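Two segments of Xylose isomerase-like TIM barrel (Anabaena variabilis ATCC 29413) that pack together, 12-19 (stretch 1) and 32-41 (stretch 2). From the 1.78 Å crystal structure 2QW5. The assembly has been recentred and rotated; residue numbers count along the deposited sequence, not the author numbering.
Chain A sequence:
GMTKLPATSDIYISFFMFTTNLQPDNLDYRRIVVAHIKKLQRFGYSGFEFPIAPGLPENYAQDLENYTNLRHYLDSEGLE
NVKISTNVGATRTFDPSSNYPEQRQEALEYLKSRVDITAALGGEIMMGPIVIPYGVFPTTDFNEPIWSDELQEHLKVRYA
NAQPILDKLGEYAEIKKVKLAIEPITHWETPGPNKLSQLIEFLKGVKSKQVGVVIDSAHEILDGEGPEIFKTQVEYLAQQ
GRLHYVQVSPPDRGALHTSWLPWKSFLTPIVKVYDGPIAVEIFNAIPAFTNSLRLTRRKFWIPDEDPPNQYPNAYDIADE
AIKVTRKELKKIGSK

Stretch 1, residues 12-19: YISFFMFT
Stretch 2, residues 32-41: IVVAHIKKLQ

Stretch 2 is one run of alpha helix, residues 32-41, and the helix extends beyond both ends. Its phi/psi values stay near -60/-45, and i to i-4 hydrogen bonds run from His36 N to Ile32 O (3.0 Å) through Gln41 N to Ile37 O (2.8 Å). Stretch 1 enters as a strand (12-14; Ile13 -134/141), turns through a 3-10 segment (15-17; Phe15 -70/-4) and ends in loop (Phe18 -122/-35). Phe16 N donates to Ser14 OG at 3.0 Å, and Phe18 N and Thr19 N both donate to Phe15 O at 2.9 Å. In register, Ile13 CA lies 8.4 Å from Leu40 CA, Phe15 CA 9.0 Å from Val33 CA, and Phe18 CA 9.1 Å from His36 CA. No hydrogen bond crosses between the stretches. Packing buries 344 Å² in total. Ile13, Phe15, Phe18, Val33, His36, Ile37 and Leu40 are all buried. All but His36 are apolar, which suits this interior packing.

Ile32 makes no contact. Val33 (chi1 t) points sideways. Its CG1 lies 4.0 Å from Phe15 CE2, and Val33 O meets the edge of the Phe15 ring, 3.8 Å from Phe15 CZ. Val33 O also accepts the backbone hydrogen bond of Ile37 N at 3.0 Å. Val34 points away, and Ala35 is out of reach.

His36 points toward stretch 1 with chi1 m (-72°) and chi2 -34°. Its ring stacks face to face on the Phe18 ring, with centroids 3.8 Å apart and planes at 6°. His36 NE2 lies 3.5 Å from Phe18 CD1. A flat imidazole suits this place because it can stack while its ND1 hydrogen-bonds elsewhere in the structure. Phe18 (chi1 -46°, m; chi2 -70°) supplies the other flat surface. Phe15 CZ is 3.9 Å from His36 CB.

Ile37 (chi1 m, chi2 t) starts sideways, but its end comes nearer. Its CG1 is 4.1 Å from Phe15 CZ. Phe15 also starts sideways, with chi1 at -104°, between wells, and chi2 at 57°. The end of its side chain, CZ, reaches Val33 O, His36 CB and Ile37 CG1, which span one helical turn.

Lys38 and Lys39 are exposed, as suits their charged ends. Leu40 (chi1 m, chi2 t) points toward stretch 1. Its CD1 lies 4.0 Å from Ile13 CG2 and 3.9 Å from Phe18 CE2, at that ring's edge. Methyl CD1 thus touches both strand and loop. Ile13 (chi1 t, chi2 t) points toward the helix. Gln41 is out of reach.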

ATOM      1  N   TYR A  12      24.085  29.051  -1.113  1.00 18.02           N
ATOM      2  CA  TYR A  12      24.436  27.624  -1.192  1.00 18.21           C
ATOM      3  C   TYR A  12      23.426  26.926  -2.092  1.00 16.10           C
ATOM      4  O   TYR A  12      22.416  27.513  -2.444  1.00 17.97           O
ATOM      5  CB  TYR A  12      24.351  26.982   0.186  1.00 21.40           C
ATOM      6  CG  TYR A  12      25.396  27.362   1.221  1.00 17.23           C
ATOM      7  CD1 TYR A  12      26.234  28.497   1.095  1.00 14.07           C
ATOM      8  CD2 TYR A  12      25.453  26.651   2.437  1.00 18.15           C
ATOM      9  CE1 TYR A  12      27.158  28.828   2.131  1.00 17.80           C
ATOM     10  CE2 TYR A  12      26.360  26.986   3.435  1.00 17.07           C
ATOM     11  CZ  TYR A  12      27.207  28.061   3.285  1.00 22.80           C
ATOM     12  OH  TYR A  12      28.076  28.374   4.308  1.00 22.65           O
ATOM     13  N   ILE A  13      23.727  25.710  -2.501  1.00 17.19           N
ATOM     14  CA  ILE A  13      22.758  24.851  -3.211  1.00 15.68           C
ATOM     15  C   ILE A  13      22.771  23.441  -2.645  1.00 17.84           C
ATOM     16  O   ILE A  13      23.821  22.913  -2.296  1.00 18.71           O
ATOM     17  CB  ILE A  13      22.984  24.869  -4.723  1.00 17.73           C
ATOM     18  CG1 ILE A  13      21.851  24.115  -5.438  1.00 19.95           C
ATOM     19  CG2 ILE A  13      24.405  24.373  -5.064  1.00 15.36           C
ATOM     20  CD1 ILE A  13      21.782  24.371  -6.964  1.00 15.58           C
ATOM     21  N   SER A  14      21.581  22.835  -2.537  1.00 16.49           N
ATOM     22  CA  SER A  14      21.454  21.470  -2.060  1.00 16.66           C
ATOM     23  C   SER A  14      21.883  20.412  -3.094  1.00 16.94           C
ATOM     24  O   SER A  14      21.516  20.497  -4.251  1.00 18.01           O
ATOM     25  CB  SER A  14      20.002  21.159  -1.734  1.00 13.59           C
ATOM     26  OG  SER A  14      19.881  19.816  -1.329  1.00 15.61           O
ATOM     27  N   PHE A  15      22.573  19.369  -2.612  1.00 19.51           N
ATOM     28  CA  PHE A  15      22.902  18.183  -3.436  1.00 17.31           C
ATOM     29  C   PHE A  15      21.675  17.322  -3.781  1.00 19.19           C
ATOM     30  O   PHE A  15      21.835  16.363  -4.507  1.00 19.75           O
ATOM     31  CB  PHE A  15      24.086  17.348  -2.880  1.00 18.17           C
ATOM     32  CG  PHE A  15      25.351  17.553  -3.653  1.00 19.01           C
ATOM     33  CD1 PHE A  15      25.881  18.841  -3.796  1.00 19.67           C
ATOM     34  CD2 PHE A  15      25.993  16.473  -4.278  1.00 19.44           C
ATOM     35  CE1 PHE A  15      27.037  19.062  -4.538  1.00 22.89           C
ATOM     36  CE2 PHE A  15      27.161  16.684  -5.051  1.00 19.64           C
ATOM     37  CZ  PHE A  15      27.691  17.980  -5.155  1.00 19.68           C
ATOM     38  N   PHE A  16      20.469  17.654  -3.263  1.00 17.51           N
ATOM     39  CA  PHE A  16      19.210  17.016  -3.760  1.00 16.19           C
ATOM     40  C   PHE A  16      18.915  17.239  -5.268  1.00 16.41           C
ATOM     41  O   PHE A  16      17.971  16.651  -5.808  1.00 16.62           O
ATOM     42  CB  PHE A  16      18.013  17.462  -2.932  1.00 12.84           C
ATOM     43  CG  PHE A  16      18.025  16.967  -1.509  1.00 17.41           C
ATOM     44  CD1 PHE A  16      18.565  15.723  -1.154  1.00 18.12           C
ATOM     45  CD2 PHE A  16      17.403  17.711  -0.521  1.00 21.74           C
ATOM     46  CE1 PHE A  16      18.475  15.238   0.131  1.00 17.58           C
ATOM     47  CE2 PHE A  16      17.354  17.226   0.785  1.00 15.56           C
ATOM     48  CZ  PHE A  16      17.872  15.982   1.102  1.00 18.20           C
HETATM   49  N   MSE A  17      19.668  18.138  -5.924  1.00 17.40           N
HETATM   50  CA  MSE A  17      19.643  18.288  -7.370  1.00 17.91           C
HETATM   51  C   MSE A  17      20.189  16.985  -8.003  1.00 18.35           C
HETATM   52  O   MSE A  17      19.858  16.681  -9.151  1.00 18.83           O
HETATM   53  CB  MSE A  17      20.513  19.457  -7.809  1.00 17.37           C
HETATM   54  CG  MSE A  17      20.565  19.741  -9.349  1.00 19.82           C
HETATM   55 SE   MSE A  17      18.817  20.159 -10.007  0.75 11.37          SE
HETATM   56  CE  MSE A  17      18.870  22.015  -9.708  1.00 14.89           C
ATOM     57  N   PHE A  18      21.040  16.246  -7.267  1.00 20.06           N
ATOM     58  CA  PHE A  18      21.716  15.046  -7.773  1.00 19.34           C
ATOM     59  C   PHE A  18      21.493  13.738  -7.032  1.00 21.95           C
ATOM     60  O   PHE A  18      21.463  12.671  -7.661  1.00 20.33           O
ATOM     61  CB  PHE A  18      23.249  15.288  -7.752  1.00 22.67           C
ATOM     62  CG  PHE A  18      23.668  16.605  -8.308  1.00 21.43           C
ATOM     63  CD1 PHE A  18      23.571  16.863  -9.659  1.00 22.87           C
ATOM     64  CD2 PHE A  18      24.179  17.597  -7.488  1.00 16.86           C
ATOM     65  CE1 PHE A  18      23.954  18.106 -10.186  1.00 22.49           C
ATOM     66  CE2 PHE A  18      24.556  18.837  -8.001  1.00 19.32           C
ATOM     67  CZ  PHE A  18      24.459  19.089  -9.363  1.00 26.52           C
ATOM     68  N   THR A  19      21.363  13.792  -5.700  1.00 19.60           N
ATOM     69  CA  THR A  19      21.420  12.579  -4.905  1.00 19.62           C
ATOM     70  C   THR A  19      20.947  12.740  -3.482  1.00 19.10           C
ATOM     71  O   THR A  19      20.768  13.852  -3.032  1.00 21.03           O
ATOM     72  CB  THR A  19      22.898  12.112  -4.849  1.00 18.98           C
ATOM     73  OG1 THR A  19      22.990  10.786  -4.339  1.00 25.65           O
ATOM     74  CG2 THR A  19      23.776  13.078  -4.019  1.00 20.80           C
ATOM     75  N   ILE A  32      32.870  12.866  -9.161  1.00 28.56           N
ATOM     76  CA  ILE A  32      31.605  13.430  -9.628  1.00 27.95           C
ATOM     77  C   ILE A  32      31.162  14.580  -8.709  1.00 26.21           C
ATOM     78  O   ILE A  32      30.832  15.647  -9.200  1.00 25.11           O
ATOM     79  CB  ILE A  32      30.491  12.359  -9.761  1.00 29.08           C
ATOM     80  CG1 ILE A  32      30.860  11.343 -10.853  1.00 33.13           C
ATOM     81  CG2 ILE A  32      29.188  12.998 -10.133  1.00 23.72           C
ATOM     82  CD1 ILE A  32      29.879  10.143 -10.933  1.00 32.85           C
ATOM     83  N   VAL A  33      31.205  14.361  -7.397  1.00 26.48           N
ATOM     84  CA  VAL A  33      30.900  15.404  -6.401  1.00 25.99           C
ATOM     85  C   VAL A  33      31.740  16.688  -6.636  1.00 26.08           C
ATOM     86  O   VAL A  33      31.188  17.812  -6.688  1.00 24.29           O
ATOM     87  CB  VAL A  33      31.108  14.871  -4.954  1.00 27.61           C
ATOM     88  CG1 VAL A  33      30.910  15.989  -3.918  1.00 29.54           C
ATOM     89  CG2 VAL A  33      30.165  13.714  -4.670  1.00 25.82           C
ATOM     90  N   VAL A  34      33.049  16.511  -6.848  1.00 24.60           N
ATOM     91  CA  VAL A  34      33.961  17.643  -7.060  1.00 24.44           C
ATOM     92  C   VAL A  34      33.674  18.374  -8.369  1.00 25.21           C
ATOM     93  O   VAL A  34      33.638  19.597  -8.377  1.00 23.25           O
ATOM     94  CB  VAL A  34      35.436  17.233  -6.881  1.00 24.71           C
ATOM     95  CG1 VAL A  34      36.398  18.353  -7.339  1.00 21.82           C
ATOM     96  CG2 VAL A  34      35.680  16.800  -5.397  1.00 22.90           C
ATOM     97  N   ALA A  35      33.410  17.630  -9.450  1.00 26.08           N
ATOM     98  CA  ALA A  35      33.075  18.236 -10.752  1.00 25.85           C
ATOM     99  C   ALA A  35      31.767  19.037 -10.702  1.00 26.49           C
ATOM    100  O   ALA A  35      31.681  20.090 -11.314  1.00 25.94           O
ATOM    101  CB  ALA A  35      33.030  17.177 -11.862  1.00 27.16           C
ATOM    102  N   HIS A  36      30.765  18.561  -9.945  1.00 26.42           N
ATOM    103  CA  HIS A  36      29.507  19.317  -9.755  1.00 24.91           C
ATOM    104  C   HIS A  36      29.776  20.611  -9.003  1.00 24.76           C
ATOM    105  O   HIS A  36      29.332  21.677  -9.419  1.00 26.34           O
ATOM    106  CB  HIS A  36      28.449  18.533  -8.949  1.00 25.28           C
ATOM    107  CG  HIS A  36      27.817  17.387  -9.689  1.00 25.08           C
ATOM    108  ND1 HIS A  36      27.581  17.413 -11.046  1.00 29.04           N
ATOM    109  CD2 HIS A  36      27.277  16.233  -9.239  1.00 27.57           C
ATOM    110  CE1 HIS A  36      26.999  16.282 -11.409  1.00 31.55           C
ATOM    111  NE2 HIS A  36      26.784  15.559 -10.327  1.00 24.15           N
ATOM    112  N   ILE A  37      30.511  20.507  -7.895  1.00 25.83           N
ATOM    113  CA  ILE A  37      30.852  21.675  -7.059  1.00 25.58           C
ATOM    114  C   ILE A  37      31.596  22.742  -7.866  1.00 25.69           C
ATOM    115  O   ILE A  37      31.258  23.911  -7.767  1.00 24.35           O
ATOM    116  CB  ILE A  37      31.687  21.294  -5.817  1.00 26.21           C
ATOM    117  CG1 ILE A  37      30.837  20.532  -4.794  1.00 27.82           C
ATOM    118  CG2 ILE A  37      32.282  22.553  -5.134  1.00 22.01           C
ATOM    119  CD1 ILE A  37      31.605  19.978  -3.623  1.00 21.37           C
ATOM    120  N   LYS A  38      32.582  22.332  -8.671  1.00 22.55           N
ATOM    121  CA  LYS A  38      33.342  23.291  -9.483  1.00 23.54           C
ATOM    122  C   LYS A  38      32.494  24.001 -10.535  1.00 24.39           C
ATOM    123  O   LYS A  38      32.667  25.214 -10.766  1.00 24.14           O
ATOM    124  CB  LYS A  38      34.571  22.630 -10.120  1.00 23.30           C
ATOM    125  CG  LYS A  38      35.640  22.329  -9.089  1.00 31.54           C
ATOM    126  CD  LYS A  38      36.916  21.776  -9.669  1.00 27.03           C
ATOM    127  CE  LYS A  38      37.983  21.764  -8.567  1.00 32.85           C
ATOM    128  NZ  LYS A  38      39.325  21.233  -8.969  1.00 35.84           N
ATOM    129  N   LYS A  39      31.563  23.269 -11.143  1.00 25.51           N
ATOM    130  CA  LYS A  39      30.643  23.844 -12.120  1.00 23.03           C
ATOM    131  C   LYS A  39      29.740  24.835 -11.421  1.00 21.66           C
ATOM    132  O   LYS A  39      29.536  25.949 -11.885  1.00 22.66           O
ATOM    133  CB  LYS A  39      29.804  22.745 -12.777  1.00 24.19           C
ATOM    134  CG  LYS A  39      28.957  23.223 -14.011  1.00 33.17           C
ATOM    135  CD  LYS A  39      29.822  23.584 -15.246  1.00 39.62           C
ATOM    136  CE  LYS A  39      29.094  23.479 -16.626  1.00 43.47           C
ATOM    137  NZ  LYS A  39      27.971  24.443 -16.899  1.00 43.32           N
ATOM    138  N   LEU A  40      29.209  24.421 -10.274  1.00 21.19           N
ATOM    139  CA  LEU A  40      28.274  25.256  -9.531  1.00 20.44           C
ATOM    140  C   LEU A  40      28.921  26.532  -9.020  1.00 21.42           C
ATOM    141  O   LEU A  40      28.309  27.587  -9.069  1.00 20.29           O
ATOM    142  CB  LEU A  40      27.618  24.437  -8.401  1.00 17.90           C
ATOM    143  CG  LEU A  40      26.648  23.356  -8.949  1.00 20.27           C
ATOM    144  CD1 LEU A  40      26.314  22.301  -7.929  1.00 18.25           C
ATOM    145  CD2 LEU A  40      25.364  23.964  -9.486  1.00 17.60           C
ATOM    146  N   GLN A  41      30.168  26.423  -8.551  1.00 23.90           N
ATOM    147  CA  GLN A  41      30.949  27.595  -8.101  1.00 26.98           C
ATOM    148  C   GLN A  41      31.043  28.671  -9.161  1.00 26.79           C
ATOM    149  O   GLN A  41      31.024  29.847  -8.807  1.00 27.00           O
ATOM    150  CB  GLN A  41      32.373  27.217  -7.714  1.00 26.58           C
ATOM    151  CG  GLN A  41      32.528  26.609  -6.388  1.00 32.85           C
ATOM    152  CD  GLN A  41      34.000  26.484  -6.034  1.00 34.42           C
ATOM    153  OE1 GLN A  41      34.793  25.852  -6.765  1.00 43.02           O
ATOM    154  NE2 GLN A  41      34.382  27.120  -4.950  1.00 29.22           N
TER